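Side-chain contacts in putative acid phosphatase WZB (Escherichia coli, PDB 2WMY), which probably removes phosphate from phosphotyrosine in proteins, as a low molecular weight protein tyrosine phosphatase: residues A[13-16]-A[21-24]; A[28-31]-A[37-40]. The protein carries 1 engineered substitution. All blocks are in the same frame, centred on the assembly; numbering follows the deposited sequence.

Contact 1. Residues A[13-16]-A[21-24]; sequences VICT and RSPI. With SO4 (sulfate ion), chain I.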
loop_
_atom_site.group_PDB
_atom_site.type_symbol
_atom_site.label_atom_id
_atom_site.label_comp_id
_atom_site.label_asym_id
_atom_site.label_seq_id
_atom_site.Cartn_x
_atom_site.Cartn_y
_atom_site.Cartn_z
ATOM N N VAL A 13 -2.808 1.040 -4.013
ATOM C CA VAL A 13 -1.706 0.636 -3.143
ATOM C C VAL A 13 -1.644 -0.886 -2.993
ATOM O O VAL A 13 -2.638 -1.532 -2.672
ATOM C CB VAL A 13 -1.829 1.294 -1.754
ATOM C CG1 VAL A 13 -0.616 0.953 -0.893
ATOM C CG2 VAL A 13 -1.972 2.806 -1.901
ATOM N N ILE A 14 -0.474 -1.469 -3.207
ATOM C CA ILE A 14 -0.395 -2.923 -3.270
ATOM C C ILE A 14 0.707 -3.551 -2.422
ATOM O O ILE A 14 1.874 -3.135 -2.478
ATOM C CB ILE A 14 -0.204 -3.392 -4.728
ATOM C CG1 ILE A 14 -1.294 -2.792 -5.625
ATOM C CG2 ILE A 14 -0.180 -4.917 -4.793
ATOM C CD1 ILE A 14 -0.988 -2.868 -7.094
ATOM N N CYS A 15 0.326 -4.565 -1.642
ATOM C CA CYS A 15 1.290 -5.404 -0.949
ATOM C C CYS A 15 1.016 -6.872 -1.262
ATOM O O CYS A 15 0.605 -7.222 -2.376
ATOM C CB CYS A 15 1.306 -5.141 0.571
ATOM S SG CYS A 15 -0.233 -5.456 1.490
ATOM N N THR A 16 1.245 -7.737 -0.285
ATOM C CA THR A 16 1.027 -9.159 -0.507
ATOM C C THR A 16 -0.316 -9.616 0.042
ATOM O O THR A 16 -1.193 -10.027 -0.714
ATOM C CB THR A 16 2.140 -9.977 0.112
ATOM O OG1 THR A 16 3.381 -9.512 -0.418
ATOM C CG2 THR A 16 1.963 -11.457 -0.206
ATOM N N ARG A 21 0.500 -3.825 5.129
ATOM C CA ARG A 21 1.096 -2.626 4.523
ATOM C C ARG A 21 0.155 -1.766 3.684
ATOM O O ARG A 21 0.029 -0.571 3.941
ATOM C CB ARG A 21 2.342 -2.980 3.700
ATOM C CG ARG A 21 3.502 -3.470 4.558
ATOM C CD ARG A 21 4.558 -4.156 3.720
ATOM N NE ARG A 21 4.097 -5.451 3.231
ATOM C CZ ARG A 21 4.832 -6.257 2.480
ATOM N NH1 ARG A 21 6.058 -5.891 2.150
ATOM N NH2 ARG A 21 4.355 -7.434 2.080
ATOM N N SER A 22 -0.478 -2.342 2.663
ATOM C CA SER A 22 -1.312 -1.502 1.795
ATOM C C SER A 22 -2.494 -0.836 2.522
ATOM O O SER A 22 -2.795 0.335 2.273
ATOM C CB SER A 22 -1.718 -2.194 0.476
ATOM O OG SER A 22 -2.445 -3.397 0.659
ATOM N N PRO A 23 -3.139 -1.545 3.459
ATOM C CA PRO A 23 -4.241 -0.847 4.134
ATOM C C PRO A 23 -3.734 0.394 4.863
ATOM O O PRO A 23 -4.429 1.400 4.958
ATOM C CB PRO A 23 -4.758 -1.874 5.150
ATOM C CG PRO A 23 -4.155 -3.175 4.765
ATOM C CD PRO A 23 -2.893 -2.884 4.020
ATOM N N ILE A 24 -2.522 0.307 5.392
ATOM C CA ILE A 24 -1.925 1.436 6.089
ATOM C C ILE A 24 -1.493 2.523 5.098
ATOM O O ILE A 24 -1.759 3.702 5.304
ATOM C CB ILE A 24 -0.754 0.973 6.967
ATOM C CG1 ILE A 24 -1.301 0.214 8.181
ATOM C CG2 ILE A 24 0.092 2.159 7.394
ATOM C CD1 ILE A 24 -0.218 -0.418 9.058
HETATM S S SO4 I . 0.972 -7.706 4.128
HETATM O O1 SO4 I . -0.486 -7.533 4.076
HETATM O O2 SO4 I . 1.296 -8.717 5.140
HETATM O O3 SO4 I . 1.525 -8.137 2.835
HETATM O O4 SO4 I . 1.572 -6.411 4.465
HETATM O O HOH W 1 5.742 -10.179 1.052
#
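Cys15 and Ser22 meet where strand 10-15 runs out over the first turn of helix 21-32. The backbone N-H of Ser22 points almost straight at Cys15 SG (Ser22 N to Cys15 SG 3.3 Å, 165° at the hydrogen), and Ser22 OG lies 3.1 Å from the same SG while also bonding to Asn18. With chi1 at 61°, SG stands between its own backbone N and carbonyl carbon, which turns it to the helix start and to the sulfate, whose O1 is 3.3 Å from Cys15 SG. Cys15 is the predicted nucleophile and Arg21 a predicted active-site residue.

Ionic and polar bonds gather on the sulfate, which probably comes from the crystallisation liquor and sits in the P-loop of this family, where a substrate phosphate would be expected. Arg21 bends at chi3 (-71°) and brings the edge of its guanidinium to the anion: NE bonds to sulfate O4 at 3.0 Å, and NH2 bonds nearly linearly to sulfate O3. The backbone N of Arg21 also reaches O4; Thr16 N and the amides of Gly17, Ile19 and Cys20 add further bonds. A water joins Thr16 OG1, itself hydrogen-bonded to His92 NE2, to Arg21 NH2, while Glu89 forms a salt bridge with Arg21 NH1.

In the packing, Val13 CG1 rests 3.6 Å from Ser22 CB. Strand 37-42 pairs with strand 10-15 on one side, strand 84-87 on the other, and helix 127-147 touches Arg21 through Val133.

Contact 2. Residues A[28-31]-A[37-40]; sequences LLRR and KINS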
loop_
_atom_site.group_PDB
_atom_site.type_symbol
_atom_site.label_atom_id
_atom_site.label_comp_id
_atom_site.label_asym_id
_atom_site.label_seq_id
_atom_site.Cartn_x
_atom_site.Cartn_y
_atom_site.Cartn_z
ATOM N N LEU A 28 -3.081 6.358 4.931
ATOM C CA LEU A 28 -2.162 7.485 5.038
ATOM C C LEU A 28 -2.337 8.419 3.836
ATOM O O LEU A 28 -2.479 9.637 3.994
ATOM C CB LEU A 28 -0.710 6.994 5.155
ATOM C CG LEU A 28 -0.314 6.333 6.487
ATOM C CD1 LEU A 28 1.040 5.628 6.377
ATOM C CD2 LEU A 28 -0.305 7.355 7.628
ATOM N N LEU A 29 -2.349 7.848 2.636
ATOM C CA LEU A 29 -2.472 8.661 1.427
ATOM C C LEU A 29 -3.817 9.380 1.336
ATOM O O LEU A 29 -3.872 10.521 0.880
ATOM C CB LEU A 29 -2.216 7.831 0.165
ATOM C CG LEU A 29 -0.760 7.452 -0.121
ATOM C CD1 LEU A 29 -0.669 6.474 -1.285
ATOM C CD2 LEU A 29 0.064 8.690 -0.393
ATOM N N ARG A 30 -4.894 8.725 1.774
ATOM C CA ARG A 30 -6.221 9.349 1.732
ATOM C C ARG A 30 -6.233 10.587 2.614
ATOM O O ARG A 30 -6.779 11.622 2.251
ATOM C CB ARG A 30 -7.308 8.386 2.211
ATOM C CG ARG A 30 -7.664 7.283 1.244
ATOM C CD ARG A 30 -8.786 6.430 1.810
ATOM N NE ARG A 30 -9.151 5.335 0.918
ATOM C CZ ARG A 30 -10.073 4.421 1.200
ATOM N NH1 ARG A 30 -10.724 4.472 2.354
ATOM N NH2 ARG A 30 -10.348 3.461 0.331
ATOM N N ARG A 31 -5.628 10.443 3.785
ATOM C CA ARG A 31 -5.428 11.517 4.745
ATOM C C ARG A 31 -4.798 12.746 4.085
ATOM O O ARG A 31 -5.191 13.883 4.353
ATOM C CB ARG A 31 -4.470 10.995 5.807
ATOM C CG ARG A 31 -4.710 11.416 7.229
ATOM C CD ARG A 31 -3.517 10.942 8.056
ATOM N NE ARG A 31 -3.836 10.685 9.452
ATOM C CZ ARG A 31 -2.933 10.336 10.364
ATOM N NH1 ARG A 31 -1.658 10.213 10.017
ATOM N NH2 ARG A 31 -3.302 10.115 11.619
ATOM N N LYS A 37 -9.301 9.013 -5.580
ATOM C CA LYS A 37 -9.744 7.642 -5.344
ATOM C C LYS A 37 -8.544 6.766 -4.987
ATOM O O LYS A 37 -7.710 6.458 -5.843
ATOM C CB LYS A 37 -10.460 7.077 -6.572
ATOM C CG LYS A 37 -11.074 5.699 -6.346
ATOM C CD LYS A 37 -11.774 5.166 -7.599
ATOM C CE LYS A 37 -10.789 4.967 -8.745
ATOM N NZ LYS A 37 -11.355 4.101 -9.815
ATOM N N ILE A 38 -8.450 6.377 -3.719
ATOM C CA ILE A 38 -7.303 5.601 -3.248
ATOM C C ILE A 38 -7.729 4.287 -2.616
ATOM O O ILE A 38 -8.419 4.275 -1.597
ATOM C CB ILE A 38 -6.440 6.407 -2.267
ATOM C CG1 ILE A 38 -5.895 7.656 -2.967
ATOM C CG2 ILE A 38 -5.289 5.559 -1.740
ATOM C CD1 ILE A 38 -5.132 8.586 -2.069
ATOM N N ASN A 39 -7.321 3.181 -3.236
ATOM C CA ASN A 39 -7.636 1.848 -2.732
ATOM C C ASN A 39 -6.417 0.932 -2.713
ATOM O O ASN A 39 -5.312 1.356 -3.042
ATOM C CB ASN A 39 -8.787 1.235 -3.533
ATOM C CG ASN A 39 -10.123 1.896 -3.218
ATOM O OD1 ASN A 39 -10.598 1.843 -2.082
ATOM N ND2 ASN A 39 -10.729 2.533 -4.220
ATOM N N SER A 40 -6.616 -0.322 -2.322
ATOM C CA SER A 40 -5.497 -1.216 -2.078
ATOM C C SER A 40 -5.854 -2.667 -2.350
ATOM O O SER A 40 -7.018 -3.054 -2.279
ATOM C CB SER A 40 -5.028 -1.076 -0.630
ATOM O OG SER A 40 -6.046 -1.489 0.260
#
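Ile38 and Arg30 bury the most surface here; their side chains pass alongside each other, running opposite ways, with Arg30 CG 3.8 Å from Ile38 CB. The arginine chain runs extended from CG to NE and ends side-on to the strand backbone. NE and NH2 both donate to the one carbonyl oxygen, Ile38 O, each at 2.8 Å from it. That oxygen lies in the guanidinium plane; the NH2 bond follows the C=O axis closely, whereas NE comes in tilted 17° from the carbonyl plane. Strand 37-42 is an edge strand of the parallel sheet, and the contact packs helix 21-32 of a beta-alpha-beta crossover onto the strand that follows it. Ile38 CG1 lies anti to the carbonyl carbon (chi1 -61°), and its CD1 extends to the helix, 3.8 Å from Leu29 CB. Replacing Arg30 by an alanine would probably leave Ile38 O without its two guanidinium donors and uncover the flank of Ile38 against which CG packs. Beyond the carbonyl, Asn39 OD1 comes within 2.9 Å of Arg30 NH2 at the guanidinium edge, with the amide plane turned 87° from the guanidinium; Asn39 ND2 is hydrogen-bonded to Tyr82 OH.

How the contacts relate
From the N terminus, strand 10-15 leads through the phosphate-binding loop into helix 21-32, and contact 1 closes that short connection. The helix then carries the chain to its far end, where contact 2 closes the turn into strand 37-42. The two loops follow in series, neither enclosing the other, with centres 10 Å apart. Together they fasten both ends of the crossover helix to two neighbouring parallel strands. Direct joins run between them: Val13 N probably donates a hydrogen bond to Asn39 O at 2.7 Å, Ser22 CB packs on Ser40 CB, and Val13 CG2 lies against Leu29 CD1, linking the predicted active-site end to the sheet edge.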